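Local coordinates for uncharacterized protein (Treponema denticola ATCC 35404, PDB 6R9N), which probably acts as a di-iron sensor of iron(II) and oxygen for chemotaxis, signalling through a stabilised iron-peroxy species, at residues Met139-Gly151 and Tyr199-Val213. Numbering follows the deposited sequence.
Sequences MKCIPSHFMHSPG and YMASNKIVSKWVEYV. With FE (Fe (III) ion), chain D.
Met147 sits between Met200, Ile205, Val206 and Trp209, and the packing is densest around it. Met147 CB lies 3.4 Å from Met200 SD, the two side chains crossing at about a right angle, while Met147 CG rests on Ile205 CG2. A bend at the thioether (chi3 61°) brings Met147 CE over one face of the Trp209 indole, offset toward the rim; Val213 CG2 occupies the opposite face. The sulfur, 37° off the normal of the five-membered ring, makes an oblique Met-aromatic contact.

Two hydrogen bonds flank this apolar cluster. Trp209 NE1 donates to Ser144 OG at 2.9 Å, the hydroxyl tilted from the indole plane, which ties the indole N-H to the residue just after strand 139-143. At the other end Ala201 N gives a longer bond of 3.3 Å to Phe146 O, just before helix 203-213, whose N-cap is Ser202.

Toward the partly exposed Tyr212 the fit is looser. Tyr212 CE1 lies 4.0 Å from Ile142 CG2, and the ring crosses Pro143, whose CD is 3.6 Å from Tyr212 OH; a water joins that hydroxyl to Cys141 O through two weak bonds.

The helix thus packs against the loop that follows the strand, in the metallo-beta-lactamase-like domain. A cis peptide separates Met147 from His148, whose NE2 binds iron at 2.2 Å alongside His80, Asp82 and Asp167. Tyr199 O comes within 3.1 Å of His148 CB, obliquely to the imidazole, and Trp106 of the second subunit meets that ring. Backbone geometry and these neighbours therefore probably help hold His148 beside the bound peroxide.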
loop_
_atom_site.group_PDB
_atom_site.type_symbol
_atom_site.label_atom_id
_atom_site.label_comp_id
_atom_site.label_asym_id
_atom_site.label_seq_id
_atom_site.Cartn_x
_atom_site.Cartn_y
_atom_site.Cartn_z
ATOM N N MET A 139 20.112 5.780 14.199
ATOM C CA MET A 139 19.426 4.911 13.257
ATOM C C MET A 139 19.259 5.681 11.952
ATOM O O MET A 139 19.091 6.904 11.973
ATOM C CB MET A 139 18.067 4.477 13.811
ATOM C CG MET A 139 18.145 3.775 15.181
ATOM S SD MET A 139 16.536 3.390 15.930
ATOM C CE MET A 139 15.718 4.984 15.874
ATOM N N LYS A 140 19.350 4.983 10.824
ATOM C CA LYS A 140 19.198 5.604 9.513
ATOM C C LYS A 140 18.008 4.997 8.780
ATOM O O LYS A 140 17.921 3.773 8.635
ATOM C CB LYS A 140 20.477 5.449 8.685
ATOM C CG LYS A 140 21.727 5.916 9.445
ATOM C CD LYS A 140 22.601 6.864 8.632
ATOM N N CYS A 141 17.121 5.863 8.282
ATOM C CA CYS A 141 16.009 5.443 7.440
ATOM C C CYS A 141 16.555 5.170 6.044
ATOM O O CYS A 141 17.131 6.062 5.418
ATOM C CB CYS A 141 14.940 6.535 7.382
ATOM S SG CYS A 141 14.061 6.870 8.964
ATOM N N ILE A 142 16.350 3.951 5.554
ATOM C CA ILE A 142 17.018 3.449 4.356
ATOM C C ILE A 142 16.017 3.499 3.209
ATOM O O ILE A 142 14.990 2.811 3.276
ATOM C CB ILE A 142 17.556 2.020 4.553
ATOM C CG1 ILE A 142 18.547 1.958 5.725
ATOM C CG2 ILE A 142 18.184 1.491 3.256
ATOM C CD1 ILE A 142 19.660 3.036 5.676
ATOM N N PRO A 143 16.265 4.283 2.162
ATOM C CA PRO A 143 15.334 4.328 1.028
ATOM C C PRO A 143 15.117 2.943 0.439
ATOM O O PRO A 143 16.066 2.255 0.058
ATOM C CB PRO A 143 16.040 5.257 0.030
ATOM C CG PRO A 143 17.017 6.037 0.841
ATOM C CD PRO A 143 17.450 5.132 1.946
ATOM N N SER A 144 13.851 2.551 0.317
ATOM C CA SER A 144 13.515 1.217 -0.181
ATOM C C SER A 144 12.310 1.302 -1.083
ATOM O O SER A 144 11.416 0.448 -1.042
ATOM C CB SER A 144 13.256 0.247 0.973
ATOM O OG SER A 144 14.361 0.223 1.861
ATOM N N HIS A 145 12.272 2.343 -1.907
ATOM C CA HIS A 145 11.069 2.692 -2.635
ATOM C C HIS A 145 10.793 1.692 -3.755
ATOM O O HIS A 145 11.705 1.092 -4.334
ATOM C CB HIS A 145 11.197 4.119 -3.178
ATOM C CG HIS A 145 11.528 5.125 -2.121
ATOM N ND1 HIS A 145 10.705 5.365 -1.039
ATOM C CD2 HIS A 145 12.602 5.937 -1.967
ATOM C CE1 HIS A 145 11.254 6.291 -0.270
ATOM N NE2 HIS A 145 12.408 6.652 -0.809
ATOM N N PHE A 146 9.509 1.493 -4.036
ATOM C CA PHE A 146 9.065 0.604 -5.111
ATOM C C PHE A 146 9.467 -0.849 -4.877
ATOM O O PHE A 146 9.570 -1.636 -5.834
ATOM C CB PHE A 146 9.570 1.090 -6.474
ATOM C CG PHE A 146 8.983 2.394 -6.874
ATOM C CD1 PHE A 146 7.662 2.469 -7.275
ATOM C CD2 PHE A 146 9.724 3.556 -6.793
ATOM C CE1 PHE A 146 7.098 3.688 -7.619
ATOM C CE2 PHE A 146 9.159 4.786 -7.148
ATOM C CZ PHE A 146 7.858 4.843 -7.559
ATOM N N MET A 147 9.642 -1.236 -3.607
ATOM C CA MET A 147 9.936 -2.623 -3.263
ATOM C C MET A 147 9.122 -3.090 -2.053
ATOM O O MET A 147 9.677 -3.511 -1.043
ATOM C CB MET A 147 11.429 -2.800 -2.979
ATOM C CG MET A 147 12.328 -2.649 -4.206
ATOM S SD MET A 147 14.104 -2.375 -3.846
ATOM C CE MET A 147 14.548 -3.870 -2.954
ATOM N N HIS A 148 7.786 -3.022 -2.113
ATOM C CA HIS A 148 6.964 -2.667 -3.278
ATOM C C HIS A 148 6.448 -1.231 -3.278
ATOM O O HIS A 148 6.167 -0.659 -4.340
ATOM C CB HIS A 148 5.742 -3.583 -3.330
ATOM C CG HIS A 148 4.922 -3.550 -2.072
ATOM N ND1 HIS A 148 3.845 -2.708 -1.899
ATOM C CD2 HIS A 148 5.047 -4.238 -0.915
ATOM C CE1 HIS A 148 3.325 -2.899 -0.702
ATOM N NE2 HIS A 148 4.043 -3.819 -0.080
ATOM N N SER A 149 6.306 -0.646 -2.097
ATOM C CA SER A 149 5.552 0.610 -2.029
ATOM C C SER A 149 6.403 1.775 -2.541
ATOM O O SER A 149 7.618 1.805 -2.297
ATOM C CB SER A 149 5.119 0.889 -0.580
ATOM O OG SER A 149 4.753 2.246 -0.387
ATOM N N PRO A 150 5.782 2.754 -3.219
ATOM C CA PRO A 150 6.556 3.889 -3.751
ATOM C C PRO A 150 7.207 4.741 -2.674
ATOM O O PRO A 150 8.163 5.465 -2.980
ATOM C CB PRO A 150 5.521 4.706 -4.543
ATOM C CG PRO A 150 4.189 4.298 -3.995
ATOM C CD PRO A 150 4.341 2.862 -3.533
ATOM N N GLY A 151 6.687 4.719 -1.445
ATOM C CA GLY A 151 7.329 5.350 -0.301
ATOM C C GLY A 151 7.539 4.349 0.825
ATOM O O GLY A 151 6.652 4.147 1.659
ATOM N N TYR A 199 6.148 -8.893 -6.280
ATOM C CA TYR A 199 5.900 -7.629 -5.580
ATOM C C TYR A 199 7.020 -6.596 -5.725
ATOM O O TYR A 199 6.749 -5.398 -5.625
ATOM C CB TYR A 199 5.668 -7.873 -4.080
ATOM C CG TYR A 199 4.403 -8.612 -3.685
ATOM C CD1 TYR A 199 4.216 -9.954 -4.012
ATOM C CD2 TYR A 199 3.413 -7.976 -2.934
ATOM C CE1 TYR A 199 3.060 -10.640 -3.618
ATOM C CE2 TYR A 199 2.263 -8.644 -2.533
ATOM C CZ TYR A 199 2.094 -9.976 -2.877
ATOM O OH TYR A 199 0.959 -10.638 -2.467
ATOM N N MET A 200 8.272 -6.997 -5.913
ATOM C CA MET A 200 9.316 -6.015 -6.225
ATOM C C MET A 200 9.176 -5.512 -7.668
ATOM O O MET A 200 8.955 -6.300 -8.592
ATOM C CB MET A 200 10.700 -6.635 -6.023
ATOM C CG MET A 200 10.898 -7.350 -4.673
ATOM S SD MET A 200 11.008 -6.161 -3.287
ATOM C CE MET A 200 9.836 -6.831 -2.116
ATOM N N ALA A 201 9.368 -4.194 -7.874
ATOM C CA ALA A 201 8.925 -3.565 -9.124
ATOM C C ALA A 201 9.793 -3.918 -10.330
ATOM O O ALA A 201 9.269 -3.992 -11.449
ATOM C CB ALA A 201 8.868 -2.043 -9.002
ATOM N N SER A 202 11.104 -4.110 -10.140
ATOM C CA SER A 202 12.021 -4.331 -11.261
ATOM C C SER A 202 13.412 -4.680 -10.741
ATOM O O SER A 202 13.796 -4.316 -9.624
ATOM C CB SER A 202 12.113 -3.089 -12.158
ATOM O OG SER A 202 12.742 -2.018 -11.451
ATOM N N ASN A 203 14.189 -5.344 -11.600
ATOM C CA ASN A 203 15.590 -5.576 -11.262
ATOM C C ASN A 203 16.362 -4.268 -11.145
ATOM O O ASN A 203 17.325 -4.181 -10.370
ATOM C CB ASN A 203 16.243 -6.484 -12.300
ATOM C CG ASN A 203 17.666 -6.829 -11.946
ATOM O OD1 ASN A 203 18.609 -6.236 -12.470
ATOM N ND2 ASN A 203 17.832 -7.775 -11.028
ATOM N N LYS A 204 15.964 -3.246 -11.909
ATOM C CA LYS A 204 16.629 -1.949 -11.831
ATOM C C LYS A 204 16.571 -1.376 -10.418
ATOM O O LYS A 204 17.583 -0.891 -9.895
ATOM C CB LYS A 204 16.002 -0.986 -12.844
ATOM C CG LYS A 204 16.434 0.454 -12.680
ATOM C CD LYS A 204 15.840 1.357 -13.778
ATOM C CE LYS A 204 16.404 2.777 -13.675
ATOM N NZ LYS A 204 15.687 3.738 -14.589
ATOM N N ILE A 205 15.392 -1.402 -9.784
ATOM C CA ILE A 205 15.298 -0.847 -8.434
ATOM C C ILE A 205 15.945 -1.797 -7.434
ATOM O O ILE A 205 16.661 -1.371 -6.516
ATOM C CB ILE A 205 13.837 -0.523 -8.061
ATOM C CG1 ILE A 205 13.803 0.314 -6.792
ATOM C CG2 ILE A 205 13.010 -1.788 -7.867
ATOM C CD1 ILE A 205 14.575 1.647 -6.924
ATOM N N VAL A 206 15.776 -3.100 -7.647
ATOM C CA VAL A 206 16.240 -4.081 -6.679
ATOM C C VAL A 206 17.768 -4.100 -6.599
ATOM O O VAL A 206 18.343 -4.202 -5.505
ATOM C CB VAL A 206 15.672 -5.455 -7.068
ATOM C CG1 VAL A 206 16.542 -6.500 -6.580
ATOM C CG2 VAL A 206 14.255 -5.627 -6.527
ATOM N N SER A 207 18.453 -3.964 -7.738
ATOM C CA SER A 207 19.917 -4.034 -7.726
ATOM C C SER A 207 20.566 -2.761 -7.204
ATOM O O SER A 207 21.656 -2.836 -6.627
ATOM C CB SER A 207 20.457 -4.350 -9.122
ATOM O OG SER A 207 20.091 -3.330 -10.033
ATOM N N LYS A 208 19.933 -1.593 -7.409
ATOM C CA LYS A 208 20.412 -0.363 -6.780
ATOM C C LYS A 208 20.280 -0.434 -5.259
ATOM O O LYS A 208 21.169 0.020 -4.526
ATOM C CB LYS A 208 19.641 0.843 -7.319
ATOM C CG LYS A 208 20.172 2.192 -6.810
ATOM N N TRP A 209 19.164 -0.979 -4.767
ATOM C CA TRP A 209 18.990 -1.163 -3.328
ATOM C C TRP A 209 20.098 -2.036 -2.754
ATOM O O TRP A 209 20.720 -1.683 -1.750
ATOM C CB TRP A 209 17.622 -1.783 -3.041
ATOM C CG TRP A 209 17.246 -1.808 -1.566
ATOM C CD1 TRP A 209 16.658 -0.796 -0.851
ATOM C CD2 TRP A 209 17.413 -2.895 -0.655
ATOM N NE1 TRP A 209 16.450 -1.189 0.445
ATOM C CE2 TRP A 209 16.914 -2.471 0.598
ATOM C CE3 TRP A 209 17.956 -4.180 -0.766
ATOM C CZ2 TRP A 209 16.929 -3.288 1.717
ATOM C CZ3 TRP A 209 17.958 -4.990 0.346
ATOM C CH2 TRP A 209 17.449 -4.543 1.573
ATOM N N VAL A 210 20.345 -3.195 -3.371
ATOM C CA VAL A 210 21.415 -4.086 -2.905
ATOM C C VAL A 210 22.744 -3.338 -2.798
ATOM O O VAL A 210 23.465 -3.453 -1.791
ATOM C CB VAL A 210 21.533 -5.316 -3.817
ATOM C CG1 VAL A 210 22.849 -6.001 -3.549
ATOM C CG2 VAL A 210 20.352 -6.266 -3.578
ATOM N N GLU A 211 23.099 -2.586 -3.848
ATOM C CA GLU A 211 24.356 -1.834 -3.844
ATOM C C GLU A 211 24.397 -0.827 -2.701
ATOM O O GLU A 211 25.448 -0.616 -2.079
ATOM C CB GLU A 211 24.543 -1.115 -5.184
ATOM N N TYR A 212 23.273 -0.154 -2.452
ATOM C CA TYR A 212 23.175 0.777 -1.332
ATOM C C TYR A 212 23.353 0.044 -0.011
ATOM O O TYR A 212 24.171 0.438 0.833
ATOM C CB TYR A 212 21.819 1.492 -1.391
ATOM C CG TYR A 212 21.619 2.676 -0.461
ATOM C CD1 TYR A 212 21.427 2.492 0.902
ATOM C CD2 TYR A 212 21.580 3.976 -0.957
ATOM C CE1 TYR A 212 21.230 3.572 1.759
ATOM C CE2 TYR A 212 21.375 5.067 -0.114
ATOM C CZ TYR A 212 21.196 4.852 1.245
ATOM O OH TYR A 212 20.990 5.911 2.097
ATOM N N VAL A 213 22.625 -1.058 0.164
ATOM C CA VAL A 213 22.646 -1.754 1.441
ATOM C C VAL A 213 24.008 -2.378 1.692
ATOM O O VAL A 213 24.509 -2.348 2.821
ATOM C CB VAL A 213 21.518 -2.804 1.484
ATOM C CG1 VAL A 213 21.755 -3.839 2.607
ATOM C CG2 VAL A 213 20.179 -2.112 1.650
HETATM FE FE FE D . 3.642 -4.343 2.012
HETATM O O HOH W 1 20.073 7.533 4.914
#